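Local structure of ribose-phosphate pyrophosphokinase (Thermus thermophilus, 5T3O) at residues Leu123-His128 and Pro287-Ala292. The protein probably makes phosphoribosyl pyrophosphate, a nucleotide precursor, by transferring the pyrophosphoryl group of ATP to ribose 5-phosphate, using magnesium. Numbering follows the deposited sequence.
Sequences LTMTLH and PLFAEA. With ADP (adenosine-5'-diphosphate), chain D.
The thioether of Met125 crosses the CE1 corner of the Phe289 ring obliquely, a Met-aromatic contact with SD 5.2 Å from the ring centroid and 69° off the ring normal. Here helix 286-298, from the C-terminal part of the chain, packs on strand 121-125 in the parallel sheet of the N-terminal phosphoribosyltransferase-like domain. Unbranched and flexible, Met125 runs out extended, then bends at its last torsion (chi3 -79°), carrying CE to 3.4 Å from Phe289 CE1 and 3.6 Å from Leu288 CD2. Leu123 meets the ring across from the methionine, on the same side of its plane, CD1 lying 3.8 Å from Phe289 CD2. That branched end also fills the space toward Ala292, whose small CB, 4.2 Å from CD1, lets the helix come close. A broad, flat ring can reach both strand side chains at once; an alanine in place of Phe289 would probably open a gap between Leu123 and Met125 and leave the methionine methyl freer to turn. Thr124 points away from the helix, its buried hydroxyl satisfied by Ile87 O. Past the strand end, in the nucleotide site, His128 ND1 hydrogen-bonds Asp218 OD2, while NE2 donates to ADP O1B at 2.6 Å, bent to 138°.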
ATOM      1  N   LEU A 123     -19.861   8.081   7.578  1.00 33.89           N
ATOM      2  CA  LEU A 123     -20.996   8.285   8.471  1.00 34.56           C
ATOM      3  C   LEU A 123     -22.237   7.693   7.790  1.00 34.74           C
ATOM      4  O   LEU A 123     -22.635   8.146   6.718  1.00 33.63           O
ATOM      5  CB  LEU A 123     -21.194   9.779   8.726  1.00 35.66           C
ATOM      6  CG  LEU A 123     -21.847  10.268  10.029  1.00 37.03           C
ATOM      7  CD1 LEU A 123     -22.562  11.583   9.767  1.00 36.49           C
ATOM      8  CD2 LEU A 123     -22.794   9.273  10.687  1.00 36.95           C
ATOM      9  N   THR A 124     -22.844   6.687   8.414  1.00 35.87           N
ATOM     10  CA  THR A 124     -23.972   5.970   7.812  1.00 36.80           C
ATOM     11  C   THR A 124     -25.032   5.571   8.852  1.00 39.05           C
ATOM     12  O   THR A 124     -24.774   5.603  10.057  1.00 38.58           O
ATOM     13  CB  THR A 124     -23.463   4.738   7.031  1.00 35.84           C
ATOM     14  OG1 THR A 124     -24.514   4.203   6.221  1.00 36.22           O
ATOM     15  CG2 THR A 124     -22.922   3.652   7.971  1.00 34.99           C
ATOM     16  N   MET A 125     -26.224   5.210   8.375  1.00 40.45           N
ATOM     17  CA  MET A 125     -27.330   4.794   9.251  1.00 42.19           C
ATOM     18  C   MET A 125     -27.847   3.415   8.866  1.00 42.47           C
ATOM     19  O   MET A 125     -28.059   3.144   7.685  1.00 44.10           O
ATOM     20  CB  MET A 125     -28.464   5.813   9.190  1.00 42.16           C
ATOM     21  CG  MET A 125     -29.616   5.530  10.149  1.00 43.79           C
ATOM     22  SD  MET A 125     -30.812   6.869  10.162  1.00 42.92           S
ATOM     23  CE  MET A 125     -29.977   8.061  11.207  1.00 42.82           C
ATOM     24  N   THR A 126     -28.023   2.550   9.866  1.00 41.85           N
ATOM     25  CA  THR A 126     -28.657   1.226   9.712  1.00 44.08           C
ATOM     26  C   THR A 126     -28.165   0.414   8.498  1.00 45.71           C
ATOM     27  O   THR A 126     -28.829   0.344   7.455  1.00 44.96           O
ATOM     28  CB  THR A 126     -30.214   1.331   9.683  1.00 43.68           C
ATOM     29  OG1 THR A 126     -30.674   2.183  10.738  1.00 45.00           O
ATOM     30  CG2 THR A 126     -30.853  -0.040   9.853  1.00 44.03           C
ATOM     31  N   LEU A 127     -26.990  -0.188   8.658  1.00 46.44           N
ATOM     32  CA  LEU A 127     -26.420  -1.095   7.676  1.00 45.58           C
ATOM     33  C   LEU A 127     -27.130  -2.438   7.766  1.00 46.56           C
ATOM     34  O   LEU A 127     -27.488  -2.879   8.857  1.00 48.31           O
ATOM     35  CB  LEU A 127     -24.917  -1.270   7.919  1.00 44.76           C
ATOM     36  CG  LEU A 127     -24.057  -0.008   7.801  1.00 43.83           C
ATOM     37  CD1 LEU A 127     -22.674  -0.241   8.394  1.00 44.76           C
ATOM     38  CD2 LEU A 127     -23.952   0.442   6.354  1.00 43.67           C
ATOM     39  N   HIS A 128     -27.317  -3.080   6.611  1.00 47.06           N
ATOM     40  CA  HIS A 128     -28.041  -4.356   6.492  1.00 46.88           C
ATOM     41  C   HIS A 128     -27.584  -5.445   7.469  1.00 46.86           C
ATOM     42  O   HIS A 128     -28.408  -6.213   7.973  1.00 48.80           O
ATOM     43  CB  HIS A 128     -27.939  -4.878   5.047  1.00 47.28           C
ATOM     44  CG  HIS A 128     -28.540  -6.234   4.845  1.00 47.98           C
ATOM     45  ND1 HIS A 128     -29.901  -6.446   4.795  1.00 47.53           N
ATOM     46  CD2 HIS A 128     -27.963  -7.451   4.698  1.00 49.05           C
ATOM     47  CE1 HIS A 128     -30.136  -7.735   4.619  1.00 48.87           C
ATOM     48  NE2 HIS A 128     -28.976  -8.366   4.557  1.00 49.08           N
ATOM     49  N   PRO A 287     -31.770  16.151  11.612  1.00 50.83           N
ATOM     50  CA  PRO A 287     -31.244  16.634  12.903  1.00 49.24           C
ATOM     51  C   PRO A 287     -30.268  15.663  13.574  1.00 46.75           C
ATOM     52  O   PRO A 287     -29.302  16.105  14.200  1.00 44.89           O
ATOM     53  CB  PRO A 287     -32.506  16.796  13.771  1.00 50.73           C
ATOM     54  CG  PRO A 287     -33.631  16.925  12.799  1.00 51.78           C
ATOM     55  CD  PRO A 287     -33.243  16.042  11.644  1.00 50.47           C
ATOM     56  N   LEU A 288     -30.530  14.364  13.450  1.00 43.29           N
ATOM     57  CA  LEU A 288     -29.629  13.338  13.970  1.00 44.61           C
ATOM     58  C   LEU A 288     -28.273  13.308  13.227  1.00 46.53           C
ATOM     59  O   LEU A 288     -27.219  13.270  13.869  1.00 48.49           O
ATOM     60  CB  LEU A 288     -30.312  11.972  13.914  1.00 44.40           C
ATOM     61  CG  LEU A 288     -29.568  10.759  14.469  1.00 45.46           C
ATOM     62  CD1 LEU A 288     -29.061  11.001  15.884  1.00 46.52           C
ATOM     63  CD2 LEU A 288     -30.481   9.546  14.431  1.00 46.08           C
ATOM     64  N   PHE A 289     -28.307  13.335  11.889  1.00 44.98           N
ATOM     65  CA  PHE A 289     -27.076  13.404  11.073  1.00 44.36           C
ATOM     66  C   PHE A 289     -26.282  14.683  11.341  1.00 44.66           C
ATOM     67  O   PHE A 289     -25.055  14.634  11.442  1.00 42.13           O
ATOM     68  CB  PHE A 289     -27.367  13.260   9.558  1.00 43.32           C
ATOM     69  CG  PHE A 289     -27.368  11.831   9.073  1.00 43.40           C
ATOM     70  CD1 PHE A 289     -28.534  11.074   9.068  1.00 43.48           C
ATOM     71  CD2 PHE A 289     -26.195  11.236   8.629  1.00 43.29           C
ATOM     72  CE1 PHE A 289     -28.529   9.759   8.631  1.00 43.41           C
ATOM     73  CE2 PHE A 289     -26.182   9.919   8.192  1.00 41.69           C
ATOM     74  CZ  PHE A 289     -27.350   9.180   8.192  1.00 42.13           C
ATOM     75  N   ALA A 290     -26.983  15.815  11.452  1.00 44.91           N
ATOM     76  CA  ALA A 290     -26.346  17.100  11.773  1.00 47.12           C
ATOM     77  C   ALA A 290     -25.655  17.094  13.144  1.00 48.98           C
ATOM     78  O   ALA A 290     -24.582  17.683  13.310  1.00 50.33           O
ATOM     79  CB  ALA A 290     -27.363  18.226  11.703  1.00 47.38           C
ATOM     80  N   GLU A 291     -26.274  16.427  14.114  1.00 49.84           N
ATOM     81  CA  GLU A 291     -25.704  16.287  15.456  1.00 52.20           C
ATOM     82  C   GLU A 291     -24.476  15.367  15.456  1.00 49.53           C
ATOM     83  O   GLU A 291     -23.498  15.638  16.151  1.00 47.61           O
ATOM     84  CB  GLU A 291     -26.774  15.764  16.435  1.00 54.25           C
ATOM     85  CG  GLU A 291     -26.346  15.635  17.897  1.00 56.38           C
ATOM     86  CD  GLU A 291     -25.831  16.932  18.510  1.00 58.04           C
ATOM     87  OE1 GLU A 291     -26.265  18.028  18.085  1.00 59.62           O
ATOM     88  OE2 GLU A 291     -24.988  16.852  19.429  1.00 60.37           O
ATOM     89  N   ALA A 292     -24.544  14.274  14.697  1.00 47.74           N
ATOM     90  CA  ALA A 292     -23.403  13.369  14.532  1.00 45.54           C
ATOM     91  C   ALA A 292     -22.225  14.083  13.861  1.00 43.78           C
ATOM     92  O   ALA A 292     -21.091  13.965  14.317  1.00 43.22           O
ATOM     93  CB  ALA A 292     -23.806  12.143  13.732  1.00 45.12           C
TER
HETATM   94  PB  ADP D 401     -30.807 -11.340   3.984  1.00 88.81           P
HETATM   95  O1B ADP D 401     -29.701 -10.867   4.894  1.00 88.26           O
HETATM   96  O2B ADP D 401     -31.286 -10.313   2.979  1.00 86.27           O
HETATM   97  O3B ADP D 401     -31.915 -12.072   4.703  1.00 89.51           O
HETATM   98  PA  ADP D 401     -30.684 -13.117   1.782  1.00 79.31           P
HETATM   99  O1A ADP D 401     -32.175 -13.240   1.972  1.00 78.92           O
HETATM  100  O2A ADP D 401     -29.877 -14.359   1.468  1.00 77.97           O
HETATM  101  O3A ADP D 401     -30.055 -12.475   3.120  1.00 83.67           O
HETATM  102  O5' ADP D 401     -30.437 -11.965   0.669  1.00 71.75           O
HETATM  103  C5' ADP D 401     -29.303 -11.934  -0.205  1.00 64.59           C
HETATM  104  C4' ADP D 401     -29.735 -12.231  -1.640  1.00 58.64           C
HETATM  105  O4' ADP D 401     -30.258 -11.029  -2.211  1.00 54.55           O
HETATM  106  C3' ADP D 401     -28.602 -12.705  -2.551  1.00 55.61           C
HETATM  107  O3' ADP D 401     -28.586 -14.124  -2.735  1.00 55.95           O
HETATM  108  C2' ADP D 401     -28.841 -11.985  -3.862  1.00 53.12           C
HETATM  109  O2' ADP D 401     -29.605 -12.776  -4.787  1.00 55.08           O
HETATM  110  C1' ADP D 401     -29.611 -10.736  -3.447  1.00 50.83           C
HETATM  111  N9  ADP D 401     -28.723  -9.553  -3.277  1.00 47.16           N
HETATM  112  C8  ADP D 401     -27.398  -9.540  -2.966  1.00 45.06           C
HETATM  113  N7  ADP D 401     -26.926  -8.274  -2.914  1.00 42.69           N
HETATM  114  C5  ADP D 401     -27.952  -7.450  -3.193  1.00 41.45           C
HETATM  115  C6  ADP D 401     -28.142  -5.989  -3.301  1.00 40.64           C
HETATM  116  N6  ADP D 401     -27.105  -5.168  -3.089  1.00 41.77           N
HETATM  117  N1  ADP D 401     -29.372  -5.503  -3.604  1.00 41.00           N
HETATM  118  C2  ADP D 401     -30.419  -6.338  -3.808  1.00 40.89           C
HETATM  119  N3  ADP D 401     -30.309  -7.683  -3.727  1.00 40.71           N
HETATM  120  C4  ADP D 401     -29.134  -8.290  -3.424  1.00 42.46           C